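Local coordinates for citrate synthase (Metallosphaera sedula, PDB 6ABX), which probably catalyses the condensation of oxaloacetate with acetyl-CoA and water to give citrate and CoA in the tricarboxylic acid cycle, at residues A[129-134]-A[154-159]; A[70-75]-A[119-124]; A[229-234]-A[282-287]; A[147-152]-A[168-173]. All blocks are in the same frame, centred on the assembly; numbering follows the deposited sequence.

Contact 1 of 4, residues A[129-134]-A[154-159]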
loop_
_atom_site.group_PDB
_atom_site.type_symbol
_atom_site.label_atom_id
_atom_site.label_comp_id
_atom_site.label_asym_id
_atom_site.label_seq_id
_atom_site.Cartn_x
_atom_site.Cartn_y
_atom_site.Cartn_z
ATOM N N LEU A 129 -4.133 20.174 11.290
ATOM C CA LEU A 129 -2.864 20.906 11.245
ATOM C C LEU A 129 -2.474 21.268 9.816
ATOM O O LEU A 129 -2.058 22.407 9.573
ATOM C CB LEU A 129 -1.793 20.089 11.939
ATOM C CG LEU A 129 -0.406 20.717 11.983
ATOM C CD1 LEU A 129 -0.451 22.097 12.620
ATOM C CD2 LEU A 129 0.489 19.769 12.761
ATOM N N ILE A 130 -2.757 20.398 8.828
ATOM C CA ILE A 130 -2.567 20.804 7.445
ATOM C C ILE A 130 -3.408 22.053 7.169
ATOM O O ILE A 130 -2.891 23.021 6.607
ATOM C CB ILE A 130 -2.887 19.679 6.435
ATOM C CG1 ILE A 130 -1.964 18.484 6.574
ATOM C CG2 ILE A 130 -2.891 20.262 5.002
ATOM C CD1 ILE A 130 -2.393 17.264 5.776
ATOM N N GLN A 131 -4.711 21.997 7.485
ATOM C CA GLN A 131 -5.611 23.077 7.142
ATOM C C GLN A 131 -5.216 24.387 7.832
ATOM O O GLN A 131 -5.240 25.421 7.186
ATOM C CB GLN A 131 -7.043 22.731 7.522
ATOM C CG GLN A 131 -8.000 23.854 7.237
ATOM C CD GLN A 131 -8.223 23.928 5.765
ATOM O OE1 GLN A 131 -9.034 23.161 5.188
ATOM N NE2 GLN A 131 -7.433 24.798 5.140
ATOM N N ARG A 132 -4.942 24.332 9.133
ATOM C CA ARG A 132 -4.594 25.518 9.942
ATOM C C ARG A 132 -3.314 26.123 9.340
ATOM O O ARG A 132 -3.285 27.335 9.090
ATOM C CB ARG A 132 -4.304 25.142 11.396
ATOM C CG ARG A 132 -5.513 24.626 12.168
ATOM C CD ARG A 132 -6.526 25.679 12.535
ATOM N NE ARG A 132 -6.143 26.624 13.584
ATOM C CZ ARG A 132 -6.879 27.653 13.991
ATOM N NH1 ARG A 132 -8.127 27.843 13.569
ATOM N NH2 ARG A 132 -6.389 28.461 14.910
ATOM N N THR A 133 -2.348 25.264 9.018
ATOM C CA THR A 133 -1.022 25.749 8.523
ATOM C C THR A 133 -1.216 26.495 7.197
ATOM O O THR A 133 -0.628 27.564 6.956
ATOM C CB THR A 133 -0.016 24.604 8.429
ATOM O OG1 THR A 133 0.191 24.025 9.715
ATOM C CG2 THR A 133 1.297 25.076 7.862
ATOM N N ARG A 134 -2.054 25.950 6.315
ATOM C CA ARG A 134 -2.266 26.553 5.017
ATOM C C ARG A 134 -2.840 27.966 5.164
ATOM O O ARG A 134 -2.598 28.831 4.306
ATOM C CB ARG A 134 -3.193 25.715 4.146
ATOM C CG ARG A 134 -2.491 24.498 3.605
ATOM C CD ARG A 134 -3.547 23.732 2.911
ATOM N NE ARG A 134 -3.061 22.726 2.057
ATOM C CZ ARG A 134 -3.876 22.137 1.182
ATOM N NH1 ARG A 134 -5.190 22.360 1.247
ATOM N NH2 ARG A 134 -3.373 21.344 0.271
ATOM N N TYR A 154 -13.581 21.698 16.013
ATOM C CA TYR A 154 -12.853 22.568 16.958
ATOM C C TYR A 154 -11.406 22.777 16.489
ATOM O O TYR A 154 -10.897 23.883 16.459
ATOM C CB TYR A 154 -12.893 21.963 18.362
ATOM C CG TYR A 154 -11.907 22.560 19.321
ATOM C CD1 TYR A 154 -12.078 23.857 19.775
ATOM C CD2 TYR A 154 -10.769 21.885 19.698
ATOM C CE1 TYR A 154 -11.126 24.442 20.602
ATOM C CE2 TYR A 154 -9.827 22.443 20.553
ATOM C CZ TYR A 154 -10.028 23.726 21.025
ATOM O OH TYR A 154 -9.093 24.315 21.848
ATOM N N MET A 155 -10.756 21.726 16.012
ATOM C CA MET A 155 -9.375 21.813 15.609
ATOM C C MET A 155 -9.222 22.626 14.313
ATOM O O MET A 155 -8.137 23.103 14.035
ATOM C CB MET A 155 -8.748 20.436 15.446
ATOM C CG MET A 155 -8.559 19.688 16.789
ATOM S SD MET A 155 -7.603 18.180 16.607
ATOM C CE MET A 155 -8.633 17.340 15.391
ATOM N N ILE A 156 -10.244 22.648 13.448
ATOM C CA ILE A 156 -10.216 23.488 12.228
ATOM C C ILE A 156 -10.515 24.950 12.546
ATOM O O ILE A 156 -9.912 25.872 11.943
ATOM C CB ILE A 156 -11.255 22.925 11.219
ATOM C CG1 ILE A 156 -10.942 21.492 10.815
ATOM C CG2 ILE A 156 -11.365 23.817 10.001
ATOM C CD1 ILE A 156 -9.772 21.448 9.905
ATOM N N ARG A 157 -11.567 25.175 13.347
ATOM C CA ARG A 157 -12.103 26.523 13.551
ATOM C C ARG A 157 -11.409 27.223 14.708
ATOM O O ARG A 157 -11.352 28.462 14.737
ATOM C CB ARG A 157 -13.617 26.443 13.784
ATOM C CG ARG A 157 -14.399 26.229 12.489
ATOM C CD ARG A 157 -15.176 24.959 12.461
ATOM N NE ARG A 157 -16.272 24.971 11.494
ATOM C CZ ARG A 157 -17.509 24.766 11.826
ATOM N NH1 ARG A 157 -17.896 24.962 13.078
ATOM N NH2 ARG A 157 -18.334 24.309 10.911
ATOM N N GLY A 158 -10.952 26.463 15.696
ATOM C CA GLY A 158 -10.359 27.028 16.920
ATOM C C GLY A 158 -11.403 27.489 17.909
ATOM O O GLY A 158 -11.075 28.137 18.896
ATOM N N GLU A 159 -12.664 27.152 17.661
ATOM C CA GLU A 159 -13.737 27.333 18.626
ATOM C C GLU A 159 -14.729 26.186 18.471
ATOM O O GLU A 159 -14.806 25.553 17.409
ATOM C CB GLU A 159 -14.393 28.709 18.500
ATOM C CG GLU A 159 -15.073 29.003 17.197
ATOM C CD GLU A 159 -15.839 30.332 17.226
ATOM O OE1 GLU A 159 -15.852 31.033 16.193
ATOM O OE2 GLU A 159 -16.425 30.675 18.289
HETATM O O HOH W 1 -8.788 30.506 14.569
#
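Arg132 and Ile156 bring the two backbones nearest, CA to CA 6.4 Å, where the last turn of helix 112-134 meets the closing turn of helix 148-157. Arg132 carries most of the contact. Its chain bends twice, at chi2 (-73°) and again at chi3, and lies over the end of the second helix: CD rests 3.4 Å from Met155 O, and beyond it NH1 donates to Ile156 O at 3.1 Å, nearly straight with 163° at the hydrogen. The acceptor sits close to the guanidinium plane, at its edge, while the donor stands well above the plane of the Ile156 carbonyl. A water extends the grip; it accepts from NH1 at 2.9 Å and donates to Arg157 O. The guanidinium is fixed from its other end by NE, which bonds Glu138 O in the chain between the two segments. Gly158 leaves the helix with positive phi, and its N bonds Tyr154 O; with no side chain on Gly158, Arg132 NH1 lies 3.8 Å from Gly158 N. Beside this polar bridge Ile156 CD1 touches the aliphatic part of Gln131, 3.8 Å from Gln131 CB. Ile156 also packs on Ser128 and Phe319, and Gln131 OE1 accepts from Asp320 N. The arrangement is a helix C-terminus ended by glycine, in which one of the last carbonyls takes a direct arginine bond from a neighbouring helix and the next is reached through a water, here inside the helical large domain of the citrate synthase fold, away from the substrate sites.

Contact 2 of 4, residues A[70-75]-A[119-124]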
loop_
_atom_site.group_PDB
_atom_site.type_symbol
_atom_site.label_atom_id
_atom_site.label_comp_id
_atom_site.label_asym_id
_atom_site.label_seq_id
_atom_site.Cartn_x
_atom_site.Cartn_y
_atom_site.Cartn_z
ATOM N N GLU A 70 -8.454 10.064 24.199
ATOM C CA GLU A 70 -7.149 10.135 24.825
ATOM C C GLU A 70 -6.001 9.638 23.909
ATOM O O GLU A 70 -4.841 9.656 24.354
ATOM C CB GLU A 70 -7.172 9.349 26.140
ATOM C CG GLU A 70 -8.075 9.936 27.180
ATOM C CD GLU A 70 -7.732 11.302 27.744
ATOM O OE1 GLU A 70 -8.633 11.920 28.341
ATOM O OE2 GLU A 70 -6.539 11.734 27.640
ATOM N N GLU A 71 -6.242 9.344 22.609
ATOM C CA GLU A 71 -5.226 8.840 21.713
ATOM C C GLU A 71 -5.010 9.778 20.503
ATOM O O GLU A 71 -4.351 9.417 19.538
ATOM C CB GLU A 71 -5.586 7.448 21.227
ATOM C CG GLU A 71 -5.610 6.466 22.373
ATOM C CD GLU A 71 -4.319 5.746 22.651
ATOM O OE1 GLU A 71 -4.407 4.829 23.479
ATOM O OE2 GLU A 71 -3.244 6.082 22.010
ATOM N N ARG A 72 -5.491 11.008 20.629
ATOM C CA ARG A 72 -5.549 11.987 19.502
ATOM C C ARG A 72 -4.256 12.770 19.234
ATOM O O ARG A 72 -4.177 13.388 18.142
ATOM C CB ARG A 72 -6.672 12.985 19.718
ATOM C CG ARG A 72 -8.060 12.398 19.573
ATOM C CD ARG A 72 -9.079 13.434 19.988
ATOM N NE ARG A 72 -10.423 12.941 19.920
ATOM C CZ ARG A 72 -11.443 13.403 20.618
ATOM N NH1 ARG A 72 -11.315 14.534 21.315
ATOM N NH2 ARG A 72 -12.601 12.762 20.561
ATOM N N SER A 73 -3.301 12.804 20.179
ATOM C CA SER A 73 -2.087 13.635 20.056
ATOM C C SER A 73 -1.137 13.023 19.048
ATOM O O SER A 73 -1.053 11.782 18.987
ATOM C CB SER A 73 -1.316 13.768 21.371
ATOM O OG SER A 73 -2.088 14.485 22.261
ATOM N N ILE A 74 -0.419 13.887 18.338
ATOM C CA ILE A 74 0.596 13.428 17.409
ATOM C C ILE A 74 1.989 13.805 17.924
ATOM O O ILE A 74 2.173 14.824 18.623
ATOM C CB ILE A 74 0.316 13.960 15.997
ATOM C CG1 ILE A 74 0.204 15.486 15.971
ATOM C CG2 ILE A 74 -0.923 13.296 15.418
ATOM C CD1 ILE A 74 0.034 16.080 14.566
ATOM N N SER A 75 2.966 13.040 17.463
ATOM C CA SER A 75 4.360 13.245 17.876
ATOM C C SER A 75 4.895 14.561 17.352
ATOM O O SER A 75 4.408 15.127 16.375
ATOM C CB SER A 75 5.235 12.103 17.450
ATOM O OG SER A 75 5.365 12.034 16.029
ATOM N N MET A 119 -4.756 5.289 14.915
ATOM C CA MET A 119 -4.808 5.934 13.595
ATOM C C MET A 119 -6.109 6.742 13.446
ATOM O O MET A 119 -6.125 7.888 12.935
ATOM C CB MET A 119 -4.687 4.905 12.466
ATOM C CG MET A 119 -3.284 4.347 12.311
ATOM S SD MET A 119 -3.179 3.174 10.949
ATOM C CE MET A 119 -3.354 1.618 11.816
ATOM N N THR A 120 -7.232 6.179 13.884
ATOM C CA THR A 120 -8.514 6.794 13.747
ATOM C C THR A 120 -8.581 8.083 14.589
ATOM O O THR A 120 -9.081 9.101 14.143
ATOM C CB THR A 120 -9.637 5.829 14.157
ATOM O OG1 THR A 120 -9.574 4.650 13.334
ATOM C CG2 THR A 120 -11.004 6.457 14.072
ATOM N N ALA A 121 -7.987 8.066 15.773
ATOM C CA ALA A 121 -7.915 9.227 16.628
ATOM C C ALA A 121 -7.016 10.310 16.045
ATOM O O ALA A 121 -7.313 11.515 16.189
ATOM C CB ALA A 121 -7.444 8.863 18.035
ATOM N N LYS A 122 -5.895 9.933 15.465
ATOM C CA LYS A 122 -4.868 10.896 15.122
ATOM C C LYS A 122 -5.017 11.481 13.732
ATOM O O LYS A 122 -4.578 12.608 13.540
ATOM C CB LYS A 122 -3.483 10.277 15.187
ATOM C CG LYS A 122 -3.065 9.816 16.589
ATOM C CD LYS A 122 -1.823 8.977 16.611
ATOM C CE LYS A 122 -1.406 8.690 18.051
ATOM N NZ LYS A 122 -0.089 8.033 18.143
ATOM N N ILE A 123 -5.659 10.773 12.791
ATOM C CA ILE A 123 -5.739 11.318 11.451
ATOM C C ILE A 123 -6.378 12.705 11.449
ATOM O O ILE A 123 -5.894 13.595 10.727
ATOM C CB ILE A 123 -6.351 10.299 10.473
ATOM C CG1 ILE A 123 -5.284 9.229 10.206
ATOM C CG2 ILE A 123 -6.812 11.003 9.222
ATOM C CD1 ILE A 123 -5.769 7.935 9.591
ATOM N N PRO A 124 -7.512 12.945 12.134
ATOM C CA PRO A 124 -8.093 14.294 12.156
ATOM C C PRO A 124 -7.130 15.346 12.686
ATOM O O PRO A 124 -7.176 16.511 12.220
ATOM C CB PRO A 124 -9.349 14.207 13.037
ATOM C CG PRO A 124 -9.704 12.702 12.929
ATOM C CD PRO A 124 -8.387 11.978 12.819
HETATM O O HOH W 2 1.786 10.053 16.611
#
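Glu71 meets Ala121 and Lys122 where the loop between helices 58-69 and 76-85 crosses helix 112-134, a helix-to-helix loop laid across a third helix in the mostly helical citrate synthase fold. Glu71 O points toward Lys122 CG at 3.2 Å, and Ala121 CB lies beside the carbonyl, 3.5 Å from Glu71 O, while Glu71 CB rests on the same methyl. At Arg72 the backbones come closest, CA to CA 4.6 Å from Lys122. The Arg72 chain runs extended from CG to NE past the helix, with CG 3.6 Å from Ala121 O, and its NH1 ends on Leu146 O; its own carbonyl accepts from Thr125 OG1. Ser73 has its CB directed away from the helix, but Ser73 O lies 3.2 Å from Lys122 CE, so the lysine chain passes alongside two loop carbonyls. Ile74 then lays CG2 4.0 Å from Lys122 CB, and it also packs on Thr125, Ile126 and Leu129 of the same helix. Ser75 begins helix 76-85 as its N-cap, with OG bonded to Ile78 N and Glu105. One water joins the two segments here, accepting from Lys122 NZ at 3.2 Å and, weakly, from Ser75 N.

Contact 3 of 4, residues A[229-234]-A[282-287]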
loop_
_atom_site.group_PDB
_atom_site.type_symbol
_atom_site.label_atom_id
_atom_site.label_comp_id
_atom_site.label_asym_id
_atom_site.label_seq_id
_atom_site.Cartn_x
_atom_site.Cartn_y
_atom_site.Cartn_z
ATOM N N GLU A 229 -21.402 28.506 -10.980
ATOM C CA GLU A 229 -21.465 29.826 -10.316
ATOM C C GLU A 229 -22.881 30.224 -9.888
ATOM O O GLU A 229 -23.084 30.656 -8.742
ATOM C CB GLU A 229 -20.931 30.950 -11.204
ATOM C CG GLU A 229 -19.428 30.986 -11.314
ATOM C CD GLU A 229 -18.874 32.329 -11.761
ATOM O OE1 GLU A 229 -17.859 32.328 -12.483
ATOM O OE2 GLU A 229 -19.464 33.377 -11.387
ATOM N N THR A 230 -23.849 30.195 -10.806
ATOM C CA THR A 230 -25.194 30.629 -10.496
ATOM C C THR A 230 -26.185 29.543 -10.882
ATOM O O THR A 230 -25.992 28.838 -11.883
ATOM C CB THR A 230 -25.564 31.915 -11.245
ATOM O OG1 THR A 230 -25.603 31.577 -12.629
ATOM C CG2 THR A 230 -24.584 33.055 -11.081
ATOM N N PRO A 231 -27.283 29.372 -10.116
ATOM C CA PRO A 231 -28.301 28.389 -10.459
ATOM C C PRO A 231 -28.872 28.487 -11.889
ATOM O O PRO A 231 -29.199 27.425 -12.499
ATOM C CB PRO A 231 -29.411 28.604 -9.429
ATOM C CG PRO A 231 -28.746 29.316 -8.264
ATOM C CD PRO A 231 -27.531 30.028 -8.813
ATOM N N ASP A 232 -28.963 29.719 -12.414
ATOM C CA ASP A 232 -29.550 29.996 -13.748
ATOM C C ASP A 232 -28.622 29.513 -14.869
ATOM O O ASP A 232 -29.102 29.307 -16.021
ATOM C CB ASP A 232 -29.817 31.491 -13.963
ATOM C CG ASP A 232 -31.095 31.991 -13.302
ATOM O OD1 ASP A 232 -31.930 31.152 -12.916
ATOM O OD2 ASP A 232 -31.254 33.225 -13.197
ATOM N N ASN A 233 -27.340 29.296 -14.548
ATOM C CA ASN A 233 -26.375 28.795 -15.491
ATOM C C ASN A 233 -26.311 27.249 -15.510
ATOM O O ASN A 233 -25.498 26.726 -16.266
ATOM C CB ASN A 233 -24.986 29.345 -15.189
ATOM C CG ASN A 233 -23.955 29.137 -16.276
ATOM O OD1 ASN A 233 -24.235 29.330 -17.465
ATOM N ND2 ASN A 233 -22.744 28.752 -15.904
ATOM N N VAL A 234 -27.122 26.518 -14.736
ATOM C CA VAL A 234 -26.947 25.083 -14.663
ATOM C C VAL A 234 -27.219 24.387 -16.019
ATOM O O VAL A 234 -26.425 23.532 -16.482
ATOM C CB VAL A 234 -27.855 24.485 -13.589
ATOM C CG1 VAL A 234 -28.048 23.007 -13.798
ATOM C CG2 VAL A 234 -27.320 24.817 -12.208
ATOM N N LEU A 282 -24.534 27.210 -3.787
ATOM C CA LEU A 282 -23.901 25.987 -4.258
ATOM C C LEU A 282 -24.822 24.793 -4.092
ATOM O O LEU A 282 -24.829 23.889 -4.967
ATOM C CB LEU A 282 -22.544 25.753 -3.582
ATOM C CG LEU A 282 -21.405 26.688 -3.972
ATOM C CD1 LEU A 282 -20.169 26.377 -3.145
ATOM C CD2 LEU A 282 -21.040 26.572 -5.439
ATOM N N PHE A 283 -25.628 24.756 -3.029
ATOM C CA PHE A 283 -26.609 23.712 -2.886
ATOM C C PHE A 283 -27.746 23.822 -3.915
ATOM O O PHE A 283 -28.226 22.794 -4.361
ATOM C CB PHE A 283 -27.191 23.668 -1.471
ATOM C CG PHE A 283 -26.372 22.793 -0.566
ATOM C CD1 PHE A 283 -26.584 21.424 -0.565
ATOM C CD2 PHE A 283 -25.383 23.328 0.248
ATOM C CE1 PHE A 283 -25.809 20.614 0.246
ATOM C CE2 PHE A 283 -24.599 22.511 1.048
ATOM C CZ PHE A 283 -24.828 21.155 1.044
ATOM N N GLU A 284 -28.217 25.035 -4.188
ATOM C CA GLU A 284 -29.244 25.257 -5.233
ATOM C C GLU A 284 -28.718 24.696 -6.559
ATOM O O GLU A 284 -29.447 23.940 -7.250
ATOM C CB GLU A 284 -29.580 26.745 -5.337
ATOM C CG GLU A 284 -30.313 27.257 -4.108
ATOM C CD GLU A 284 -30.561 28.756 -4.017
ATOM O OE1 GLU A 284 -30.082 29.509 -4.898
ATOM O OE2 GLU A 284 -31.228 29.173 -3.043
ATOM N N ILE A 285 -27.474 25.056 -6.880
ATOM C CA ILE A 285 -26.795 24.551 -8.098
ATOM C C ILE A 285 -26.788 23.028 -8.104
ATOM O O ILE A 285 -27.187 22.379 -9.086
ATOM C CB ILE A 285 -25.399 25.157 -8.252
ATOM C CG1 ILE A 285 -25.479 26.651 -8.544
ATOM C CG2 ILE A 285 -24.591 24.390 -9.288
ATOM C CD1 ILE A 285 -24.175 27.358 -8.450
ATOM N N ALA A 286 -26.328 22.399 -7.007
ATOM C CA ALA A 286 -26.204 20.965 -6.960
ATOM C C ALA A 286 -27.564 20.268 -7.174
ATOM O O ALA A 286 -27.696 19.262 -7.888
ATOM C CB ALA A 286 -25.569 20.583 -5.625
ATOM N N ASN A 287 -28.603 20.804 -6.545
ATOM C CA ASN A 287 -29.927 20.243 -6.622
ATOM C C ASN A 287 -30.448 20.288 -8.065
ATOM O O ASN A 287 -31.014 19.286 -8.552
ATOM C CB ASN A 287 -30.857 20.914 -5.610
ATOM C CG ASN A 287 -30.567 20.400 -4.204
ATOM O OD1 ASN A 287 -29.921 19.347 -4.009
ATOM N ND2 ASN A 287 -31.048 21.127 -3.215
#
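The helical bond from Ala286 N to Leu282 O, 2.9 Å, closes the turn of helix 277-297 from which Glu284 and Ile285 meet Pro231. Across the contact everything is van der Waals packing, centred on Ile285. Its CG1 stands anti to the carbonyl carbon and CD1 continues the chain outward (chi2 169°), so that the side chain reaches the loop from Glu229 to Pro231. CD1 presses on the peptide that follows Glu229, 3.5 Å from Glu229 C, and CG1 lies 3.6 Å from Pro231 N. The proline ring crosses the isoleucine at about a right angle, and the backbones are close here, 4.8 Å between Pro231 CA and Ile285 CA. The other branch, Ile285 CG2, meets Val234 CG2 at 4.0 Å. Glu284 borders the Pro231 ring, its OE1 3.6 Å from Pro231 CG. The loop is shaped by its own bonds. Glu229 leaves its helix with positive phi, Asn233 ND2 binds Ile228 O at the end of that helix, and Asn233 N donates to Thr230 O at 3.0 Å. Val234, in helix 234-243, also touches Val289 and Ile292, while Ile285 reaches Phe225 and Ile228, so the loop packs where helices 220-228, 234-243 and 277-297 meet. This is a loop joining two consecutive helices, packed against a long third helix, in what is consistent with the small domain of citrate synthase. The side chain of Val234 lies about 8 Å from that of Leu248, an acetyl-CoA-binding residue of this enzyme, though none is bound to this chain.

Contact 4 of 4, residues A[147-152]-A[168-173]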
loop_
_atom_site.group_PDB
_atom_site.type_symbol
_atom_site.label_atom_id
_atom_site.label_comp_id
_atom_site.label_asym_id
_atom_site.label_seq_id
_atom_site.Cartn_x
_atom_site.Cartn_y
_atom_site.Cartn_z
ATOM N N SER A 147 -16.232 15.019 21.875
ATOM C CA SER A 147 -16.416 13.837 21.023
ATOM C C SER A 147 -15.736 14.032 19.666
ATOM O O SER A 147 -15.230 15.078 19.340
ATOM C CB SER A 147 -17.863 13.514 20.876
ATOM O OG SER A 147 -18.324 12.989 22.138
ATOM N N HIS A 148 -15.640 12.929 18.930
ATOM C CA HIS A 148 -14.786 12.884 17.730
ATOM C C HIS A 148 -15.119 14.027 16.783
ATOM O O HIS A 148 -14.193 14.698 16.319
ATOM C CB HIS A 148 -14.918 11.529 17.041
ATOM C CG HIS A 148 -14.148 11.413 15.791
ATOM N ND1 HIS A 148 -12.868 10.922 15.780
ATOM C CD2 HIS A 148 -14.460 11.754 14.510
ATOM C CE1 HIS A 148 -12.431 10.917 14.525
ATOM N NE2 HIS A 148 -13.371 11.429 13.736
ATOM N N SER A 149 -16.378 14.125 16.362
ATOM C CA SER A 149 -16.738 15.091 15.293
ATOM C C SER A 149 -16.693 16.531 15.839
ATOM O O SER A 149 -16.248 17.441 15.121
ATOM C CB SER A 149 -18.087 14.738 14.721
ATOM O OG SER A 149 -18.037 13.455 14.095
ATOM N N GLU A 150 -17.109 16.711 17.092
ATOM C CA GLU A 150 -17.043 18.064 17.705
ATOM C C GLU A 150 -15.572 18.534 17.743
ATOM O O GLU A 150 -15.225 19.682 17.405
ATOM C CB GLU A 150 -17.668 18.091 19.102
ATOM C CG GLU A 150 -17.679 19.531 19.595
ATOM C CD GLU A 150 -18.433 19.900 20.857
ATOM O OE1 GLU A 150 -18.943 18.953 21.542
ATOM O OE2 GLU A 150 -18.488 21.148 21.140
ATOM N N ASN A 151 -14.680 17.635 18.162
ATOM C CA ASN A 151 -13.278 17.948 18.246
ATOM C C ASN A 151 -12.687 18.266 16.863
ATOM O O ASN A 151 -11.786 19.127 16.744
ATOM C CB ASN A 151 -12.465 16.811 18.865
ATOM C CG ASN A 151 -11.006 17.161 18.968
ATOM O OD1 ASN A 151 -10.654 18.064 19.746
ATOM N ND2 ASN A 151 -10.162 16.438 18.260
ATOM N N PHE A 152 -13.104 17.527 15.829
ATOM C CA PHE A 152 -12.559 17.714 14.501
ATOM C C PHE A 152 -12.859 19.158 14.025
ATOM O O PHE A 152 -11.964 19.879 13.547
ATOM C CB PHE A 152 -13.163 16.675 13.538
ATOM C CG PHE A 152 -12.369 16.382 12.288
ATOM C CD1 PHE A 152 -11.328 17.187 11.858
ATOM C CD2 PHE A 152 -12.671 15.267 11.531
ATOM C CE1 PHE A 152 -10.605 16.886 10.720
ATOM C CE2 PHE A 152 -11.965 14.993 10.371
ATOM C CZ PHE A 152 -10.900 15.760 10.001
ATOM N N VAL A 168 -23.957 17.032 11.434
ATOM C CA VAL A 168 -23.758 16.859 9.977
ATOM C C VAL A 168 -22.395 16.222 9.699
ATOM O O VAL A 168 -22.310 15.275 8.914
ATOM C CB VAL A 168 -23.959 18.171 9.186
ATOM C CG1 VAL A 168 -23.714 17.905 7.716
ATOM C CG2 VAL A 168 -25.374 18.722 9.401
ATOM N N LEU A 169 -21.353 16.671 10.389
ATOM C CA LEU A 169 -20.017 16.061 10.190
ATOM C C LEU A 169 -20.050 14.592 10.634
ATOM O O LEU A 169 -19.510 13.680 9.941
ATOM C CB LEU A 169 -18.922 16.792 10.960
ATOM C CG LEU A 169 -17.548 16.153 10.798
ATOM C CD1 LEU A 169 -17.141 16.038 9.360
ATOM C CD2 LEU A 169 -16.494 16.936 11.571
ATOM N N ASP A 170 -20.690 14.321 11.786
ATOM C CA ASP A 170 -20.746 12.999 12.341
ATOM C C ASP A 170 -21.403 12.024 11.337
ATOM O O ASP A 170 -20.906 10.949 11.040
ATOM C CB ASP A 170 -21.509 13.064 13.655
ATOM C CG ASP A 170 -21.121 11.945 14.568
ATOM O OD1 ASP A 170 -19.917 11.929 15.021
ATOM O OD2 ASP A 170 -21.982 11.104 14.747
ATOM N N VAL A 171 -22.554 12.390 10.802
ATOM C CA VAL A 171 -23.206 11.570 9.800
ATOM C C VAL A 171 -22.346 11.425 8.536
ATOM O O VAL A 171 -22.171 10.263 8.033
ATOM C CB VAL A 171 -24.593 12.128 9.456
ATOM C CG1 VAL A 171 -25.220 11.395 8.260
ATOM C CG2 VAL A 171 -25.515 12.077 10.653
ATOM N N SER A 172 -21.791 12.535 8.004
ATOM C CA SER A 172 -20.975 12.444 6.855
ATOM C C SER A 172 -19.781 11.487 7.026
ATOM O O SER A 172 -19.499 10.697 6.098
ATOM C CB SER A 172 -20.513 13.818 6.421
ATOM O OG SER A 172 -21.618 14.681 6.363
ATOM N N LEU A 173 -19.130 11.464 8.208
ATOM C CA LEU A 173 -18.065 10.510 8.470
ATOM C C LEU A 173 -18.615 9.080 8.589
ATOM O O LEU A 173 -18.030 8.156 7.966
ATOM C CB LEU A 173 -17.310 10.905 9.746
ATOM C CG LEU A 173 -16.546 12.225 9.669
ATOM C CD1 LEU A 173 -16.039 12.624 11.040
ATOM C CD2 LEU A 173 -15.411 12.120 8.658
HETATM O O HOH W 3 -18.450 12.195 17.315
#
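Leu169 begins the contact by reaching over the first turn of helix 148-157: CG stands anti to the backbone N (chi1 178°), and CD2 comes to rest 3.6 Å from Ser149 O and 3.9 Å from Phe152 CB. Leucine and phenylalanine side chains cross at about a right angle. The two helices pass steeply, with 114° between their directions and 9.0 Å between the axes of the segments. Asp170 follows, one residue on, and supplies the polar centre. Ser149 OG donates to Asp170 OD1 at 2.6 Å, using the anti lone pair of that oxygen, and a water donates to the same OD1 at 2.7 Å while accepting from Ser149 N at 3.0 Å. The other carboxylate oxygen, OD2, takes the N-H of Phe43. Leu173, a turn later, adds a single methyl: Leu173 CD1 lies 3.9 Å from His148 CD2, at the edge of that ring, and near the edge of the Phe152 ring too. His148 also stacks on Phe43, and Phe152 meets Phe319 edge to face. The result is a buried helix crossing, the side chain of Leu173 about 9 Å from that of Arg332 of the oxaloacetate site. The buried Asp170 carboxylate is therefore held by several donors, two of them linking it directly or through water to the first turn of helix 148-157, where the N-terminal helix dipole would be expected to stabilise its negative charge.

Overall arrangement
Along the chain contact 2 closes first, then contacts 1 and 4 interleave, and contact 3 follows. Contacts 1, 2 and 4 form a cluster, their centres about 15 Å from one another. Helix 112-134 serves contacts 1 and 2, and helix 148-157 serves contacts 1 and 4; Met155 CE touches Pro124 O, and Pro124 CG meets His148 CE1, so contact 2 touches both others, while contacts 1 and 4 are joined by their common helix. Contact 3 stands apart, its centre 27 to 37 Å from the others and without touching them. This division is consistent with the large and small domains of citrate synthases, between which the active-site cleft lies in this family.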